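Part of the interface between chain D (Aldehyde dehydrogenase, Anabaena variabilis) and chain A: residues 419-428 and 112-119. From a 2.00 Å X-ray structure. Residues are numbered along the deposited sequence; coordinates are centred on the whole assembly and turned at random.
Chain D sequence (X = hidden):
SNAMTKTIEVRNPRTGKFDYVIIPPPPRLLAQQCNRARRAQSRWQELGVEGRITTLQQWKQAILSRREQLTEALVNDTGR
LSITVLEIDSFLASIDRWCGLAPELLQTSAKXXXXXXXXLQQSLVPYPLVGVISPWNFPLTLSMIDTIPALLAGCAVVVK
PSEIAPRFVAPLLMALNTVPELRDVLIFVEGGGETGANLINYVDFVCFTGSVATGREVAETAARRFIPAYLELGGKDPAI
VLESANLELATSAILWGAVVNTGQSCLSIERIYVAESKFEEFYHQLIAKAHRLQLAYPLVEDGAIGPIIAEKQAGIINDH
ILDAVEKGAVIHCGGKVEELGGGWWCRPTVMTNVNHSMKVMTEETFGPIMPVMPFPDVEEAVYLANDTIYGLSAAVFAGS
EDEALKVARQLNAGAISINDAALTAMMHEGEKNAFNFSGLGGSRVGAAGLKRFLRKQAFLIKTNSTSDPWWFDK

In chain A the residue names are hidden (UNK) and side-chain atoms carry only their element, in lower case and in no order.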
ATOM      1  N   ASN D 419     -14.280 -12.225  23.976  1.00 38.36           N
ATOM      2  CA  ASN D 419     -15.402 -12.206  24.937  1.00 38.49           C
ATOM      3  C   ASN D 419     -16.388 -11.086  24.723  1.00 37.67           C
ATOM      4  O   ASN D 419     -17.046 -10.606  25.641  1.00 37.47           O
ATOM      5  CB  ASN D 419     -14.851 -12.298  26.338  1.00 41.84           C
ATOM      6  CG  ASN D 419     -14.220 -13.649  26.571  1.00 43.58           C
ATOM      7  OD1 ASN D 419     -14.625 -14.616  25.947  1.00 43.30           O
ATOM      8  ND2 ASN D 419     -13.257 -13.729  27.460  1.00 46.23           N
ATOM      9  N   ASP D 420     -16.463 -10.695  23.471  1.00 35.76           N
ATOM     10  CA  ASP D 420     -17.347  -9.682  22.971  1.00 36.19           C
ATOM     11  C   ASP D 420     -17.408  -9.860  21.431  1.00 34.07           C
ATOM     12  O   ASP D 420     -16.651 -10.627  20.862  1.00 34.04           O
ATOM     13  CB  ASP D 420     -16.837  -8.296  23.339  1.00 36.68           C
ATOM     14  CG  ASP D 420     -17.964  -7.283  23.520  1.00 39.17           C
ATOM     15  OD1 ASP D 420     -19.003  -7.385  22.809  1.00 40.58           O
ATOM     16  OD2 ASP D 420     -17.791  -6.348  24.332  1.00 40.11           O
ATOM     17  N   ALA D 421     -18.297  -9.131  20.786  1.00 34.33           N
ATOM     18  CA  ALA D 421     -18.472  -9.210  19.346  1.00 33.94           C
ATOM     19  C   ALA D 421     -18.639  -7.845  18.752  1.00 32.63           C
ATOM     20  O   ALA D 421     -19.257  -6.945  19.333  1.00 30.98           O
ATOM     21  CB  ALA D 421     -19.668 -10.077  19.012  1.00 35.79           C
ATOM     22  N   ALA D 422     -18.044  -7.687  17.570  1.00 31.16           N
ATOM     23  CA  ALA D 422     -18.208  -6.519  16.744  1.00 29.73           C
ATOM     24  C   ALA D 422     -17.748  -5.248  17.367  1.00 30.44           C
ATOM     25  O   ALA D 422     -18.361  -4.164  17.184  1.00 29.00           O
ATOM     26  CB  ALA D 422     -19.651  -6.412  16.297  1.00 32.26           C
ATOM     27  N   LEU D 423     -16.658  -5.344  18.120  1.00 30.36           N
ATOM     28  CA  LEU D 423     -16.201  -4.171  18.866  1.00 31.90           C
ATOM     29  C   LEU D 423     -15.712  -3.043  17.980  1.00 33.23           C
ATOM     30  O   LEU D 423     -15.846  -1.868  18.365  1.00 32.50           O
ATOM     31  CB  LEU D 423     -15.145  -4.537  19.930  1.00 32.89           C
ATOM     32  CG  LEU D 423     -15.718  -5.173  21.199  1.00 35.35           C
ATOM     33  CD1 LEU D 423     -14.605  -5.654  22.132  1.00 37.67           C
ATOM     34  CD2 LEU D 423     -16.581  -4.122  21.874  1.00 35.92           C
ATOM     35  N   THR D 424     -15.187  -3.372  16.785  1.00 31.55           N
ATOM     36  CA  THR D 424     -14.801  -2.342  15.867  1.00 31.60           C
ATOM     37  C   THR D 424     -15.963  -1.547  15.332  1.00 34.48           C
ATOM     38  O   THR D 424     -15.736  -0.480  14.838  1.00 35.88           O
ATOM     39  CB  THR D 424     -13.896  -2.819  14.699  1.00 30.10           C
ATOM     40  OG1 THR D 424     -14.621  -3.674  13.813  1.00 31.08           O
ATOM     41  CG2 THR D 424     -12.686  -3.572  15.262  1.00 30.43           C
ATOM     42  N   ALA D 425     -17.203  -2.001  15.478  1.00 35.93           N
ATOM     43  CA  ALA D 425     -18.344  -1.125  15.130  1.00 39.26           C
ATOM     44  C   ALA D 425     -18.497   0.039  16.100  1.00 43.09           C
ATOM     45  O   ALA D 425     -19.088   1.080  15.746  1.00 45.55           O
ATOM     46  CB  ALA D 425     -19.644  -1.916  15.087  1.00 39.77           C
HETATM   47  N   MSE D 426     -17.975  -0.121  17.318  1.00 43.36           N
HETATM   48  CA  MSE D 426     -18.183   0.844  18.390  1.00 45.26           C
HETATM   49  C   MSE D 426     -16.963   1.626  18.738  1.00 45.62           C
HETATM   50  O   MSE D 426     -17.067   2.632  19.404  1.00 44.97           O
HETATM   51  CB  MSE D 426     -18.596   0.125  19.689  1.00 50.28           C
HETATM   52  CG  MSE D 426     -20.079  -0.216  19.629  1.00 55.44           C
HETATM   53 SE   MSE D 426     -21.280   1.347  19.341  0.85 70.17          SE
HETATM   54  CE  MSE D 426     -20.661   2.316  20.941  1.00 56.15           C
HETATM   55  N   MSE D 427     -15.775   1.176  18.373  1.00 43.85           N
HETATM   56  CA  MSE D 427     -14.604   1.915  18.815  1.00 44.22           C
HETATM   57  C   MSE D 427     -13.576   2.057  17.750  1.00 43.75           C
HETATM   58  O   MSE D 427     -13.541   1.285  16.800  1.00 40.49           O
HETATM   59  CB  MSE D 427     -14.120   1.305  20.119  1.00 46.96           C
HETATM   60  CG  MSE D 427     -13.541  -0.076  20.085  1.00 46.04           C
HETATM   61 SE   MSE D 427     -13.810  -0.851  21.913  0.85 53.35          SE
HETATM   62  CE  MSE D 427     -12.469   0.258  22.852  1.00 53.06           C
ATOM     63  N   HIS D 428     -12.741   3.070  17.904  1.00 42.53           N
ATOM     64  CA  HIS D 428     -11.814   3.447  16.863  1.00 43.92           C
ATOM     65  C   HIS D 428     -10.446   2.815  17.057  1.00 44.41           C
ATOM     66  O   HIS D 428      -9.666   2.804  16.140  1.00 50.03           O
ATOM     67  CB  HIS D 428     -11.655   4.975  16.793  1.00 44.75           C
ATOM     68  CG  HIS D 428     -11.284   5.612  18.104  1.00 46.05           C
ATOM     69  ND1 HIS D 428     -12.224   5.963  19.051  1.00 49.37           N
ATOM     70  CD2 HIS D 428     -10.081   5.937  18.633  1.00 46.00           C
ATOM     71  CE1 HIS D 428     -11.620   6.494  20.100  1.00 48.90           C
ATOM     72  NE2 HIS D 428     -10.320   6.494  19.866  1.00 49.13           N
TER
ATOM     73  N   UNK A 112      -4.340   0.100  26.990  1.00 51.52           N
ATOM     74  CA  UNK A 112      -5.734   0.369  27.290  1.00 50.77           C
ATOM     75  C   UNK A 112      -6.360   1.147  26.157  1.00 45.83           C
ATOM     76  O   UNK A 112      -5.682   1.513  25.231  1.00 45.26           O
ATOM     77  c   UNK A 112      -5.228   0.406  29.703  1.00 60.89           C
ATOM     78  o   UNK A 112      -5.611  -0.732  29.997  1.00 63.81           O
ATOM     79  n   UNK A 112      -4.255   1.030  30.351  1.00 65.02           N
ATOM     80  c   UNK A 112      -5.847   1.144  28.562  1.00 55.69           C
ATOM     81  N   UNK A 113      -7.660   1.351  26.222  1.00 42.81           N
ATOM     82  CA  UNK A 113      -8.404   2.093  25.218  1.00 40.95           C
ATOM     83  C   UNK A 113      -9.197   3.156  25.931  1.00 41.77           C
ATOM     84  O   UNK A 113      -9.141   3.224  27.128  1.00 42.11           O
ATOM     85  c   UNK A 113      -9.399   1.171  24.490  1.00 39.79           C
ATOM     86  c   UNK A 113      -8.673  -0.044  23.914  1.00 39.67           C
ATOM     87  o   UNK A 113     -10.439   0.755  25.393  1.00 39.50           O
ATOM     88  N   UNK A 114      -9.986   3.929  25.192  1.00 43.07           N
ATOM     89  CA  UNK A 114     -10.881   4.912  25.752  1.00 45.17           C
ATOM     90  C   UNK A 114     -12.021   4.288  26.529  1.00 46.92           C
ATOM     91  O   UNK A 114     -12.809   5.004  27.124  1.00 46.09           O
ATOM     92  o   UNK A 114     -12.236   4.960  23.742  1.00 46.60           O
ATOM     93  c   UNK A 114     -11.480   5.761  24.647  1.00 46.26           C
ATOM     94  N   UNK A 115     -12.135   2.967  26.530  1.00 45.25           N
ATOM     95  CA  UNK A 115     -13.178   2.324  27.317  1.00 47.60           C
ATOM     96  C   UNK A 115     -12.519   1.487  28.423  1.00 47.55           C
ATOM     97  O   UNK A 115     -11.657   0.653  28.137  1.00 46.25           O
ATOM     98  c   UNK A 115     -15.178   0.784  27.184  1.00 49.49           C
ATOM     99  c   UNK A 115     -14.699   2.445  25.348  1.00 48.18           C
ATOM    100  c   UNK A 115     -14.097   1.502  26.391  1.00 48.46           C
ATOM    101  c   UNK A 115     -15.796   1.831  24.541  1.00 48.59           C
ATOM    102  N   UNK A 116     -12.910   1.718  29.704  1.00 48.06           N
ATOM    103  CA  UNK A 116     -12.089   1.106  30.742  1.00 46.19           C
ATOM    104  C   UNK A 116     -12.189  -0.409  30.805  1.00 44.99           C
ATOM    105  O   UNK A 116     -11.284  -1.012  31.336  1.00 45.72           O
ATOM    106  c   UNK A 116     -12.582   1.751  32.057  1.00 47.86           C
ATOM    107  c   UNK A 116     -13.833   2.458  31.726  1.00 49.38           C
ATOM    108  c   UNK A 116     -13.962   2.599  30.241  1.00 47.47           C
ATOM    109  N   UNK A 117     -13.259  -1.025  30.289  1.00 43.67           N
ATOM    110  CA  UNK A 117     -13.387  -2.496  30.320  1.00 42.68           C
ATOM    111  C   UNK A 117     -13.026  -3.174  28.988  1.00 41.01           C
ATOM    112  O   UNK A 117     -13.295  -4.367  28.813  1.00 41.68           O
ATOM    113  c   UNK A 117     -16.381  -2.873  28.806  1.00 45.44           C
ATOM    114  c   UNK A 117     -17.421  -2.287  28.096  1.00 44.77           C
ATOM    115  c   UNK A 117     -17.986  -1.103  28.539  1.00 45.40           C
ATOM    116  c   UNK A 117     -17.512  -0.510  29.700  1.00 46.06           C
ATOM    117  c   UNK A 117     -14.780  -2.930  30.740  1.00 42.90           C
ATOM    118  c   UNK A 117     -15.890  -2.285  29.962  1.00 43.99           C
ATOM    119  c   UNK A 117     -16.477  -1.102  30.402  1.00 46.42           C
ATOM    120  N   UNK A 118     -12.442  -2.415  28.067  1.00 38.74           N
ATOM    121  CA  UNK A 118     -11.919  -2.958  26.844  1.00 37.01           C
ATOM    122  C   UNK A 118     -10.416  -2.692  26.754  1.00 37.20           C
ATOM    123  O   UNK A 118      -9.961  -1.522  26.731  1.00 36.89           O
ATOM    124  c   UNK A 118     -12.559  -2.343  25.560  1.00 36.74           C
ATOM    125  c   UNK A 118     -11.997  -3.008  24.310  1.00 35.50           C
ATOM    126  c   UNK A 118     -14.095  -2.428  25.534  1.00 37.10           C
ATOM    127  c   UNK A 118     -14.672  -3.839  25.573  1.00 37.30           C
ATOM    128  N   UNK A 119      -9.659  -3.781  26.634  1.00 36.98           N
ATOM    129  CA  UNK A 119      -8.214  -3.746  26.476  1.00 37.34           C
ATOM    130  C   UNK A 119      -7.843  -4.090  25.015  1.00 36.13           C
ATOM    131  O   UNK A 119      -8.581  -4.780  24.342  1.00 37.70           O
ATOM    132  c   UNK A 119      -7.594  -4.756  27.410  1.00 38.42           C
TER

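Position 112 carries two side-chain carbons, the second bonded to one oxygen and one nitrogen. That is a carboxamide one carbon from the backbone, so the residue is asparagine. Asn112(A) is exposed and out of reach of the chain D stretch, a place where a polar side chain costs nothing.

At position 113 the first side-chain carbon carries one oxygen and one carbon, and the oxygen touches the terminal methyl of Met427(D). The branched pattern is that of threonine. The oxygen of Thr113(A) works mainly within its own chain. OG1 of Thr113(A) donates a hydrogen bond to the backbone O of position 118 at 2.7 Å and accepts one from the backbone N of position 115 at 3.0 Å, so a small hydroxyl ties the loop together. OG1 of Thr113(A) also lies 3.3 Å from CE of Met427(D), a close contact but not a hydrogen bond.

Position 114 has one carbon and then one oxygen, which lies near CE1 of His428(D): serine. OG of Ser114(A) is 4.0 Å from CE1 of His428(D), approaching the ring obliquely. This hydroxyl is hydrogen-bonded to a residue just outside the stretches, and a short polar side chain suits this exposed place.

Position 115 shows four carbons forked at the first, with one arm two carbons long, packed against CE of Met427(D); this identifies isoleucine. Ile115(A) points toward chain D, and its CG1 meets CE of Met427(D) at 4.0 Å, an apolar contact well suited to a branched hydrocarbon.

At position 116 three carbons close a ring onto the backbone N, as only proline does. Pro116(A) does not reach chain D. It is the second residue of a type I turn running from 115 to 118, where its restricted phi, here -69°, fits naturally.

Position 117 has one carbon followed by a ring of six carbons, with no oxygen on the ring, and is therefore phenylalanine. The CA-to-CB bond of Phe117(A) points sideways; the ring comes nearer but makes no contact, and is scarcely covered by the other stretch.

Position 118 again has four carbons forked at the first, with one two-carbon arm, and they touch Met427(D), Leu423(D) and Asp420(D): isoleucine. Ile118(A) closes the turn, its N donating to O of Ile115(A) at 3.2 Å. CG2 of Ile118(A) packs 3.6 Å from CE of Met427(D), while CD1 of Ile118(A) lies 3.9 Å from CD1 of Leu423(D) and 4.2 Å from OD2 of Asp420(D).

Position 119 has a single carbon, so it is alanine. Its CA-to-CB bond points away from chain D, and Ala119(A) makes no contact.

The contact works by packing, since no hydrogen bond crosses between the stretches. Met427(D), a selenomethionine, buries the largest area, and its terminal methyl reaches Thr113(A), Ile115(A) and Ile118(A) together. The turn brings the two isoleucines to that methyl, and the hydroxyl of Thr113(A) braces the loop from within. Leu423(D) extends the apolar patch along Ile118(A), while His428(D) and Ser114(A) add a looser polar neighbourhood.

Chain A (112-119) NTSIPFIA
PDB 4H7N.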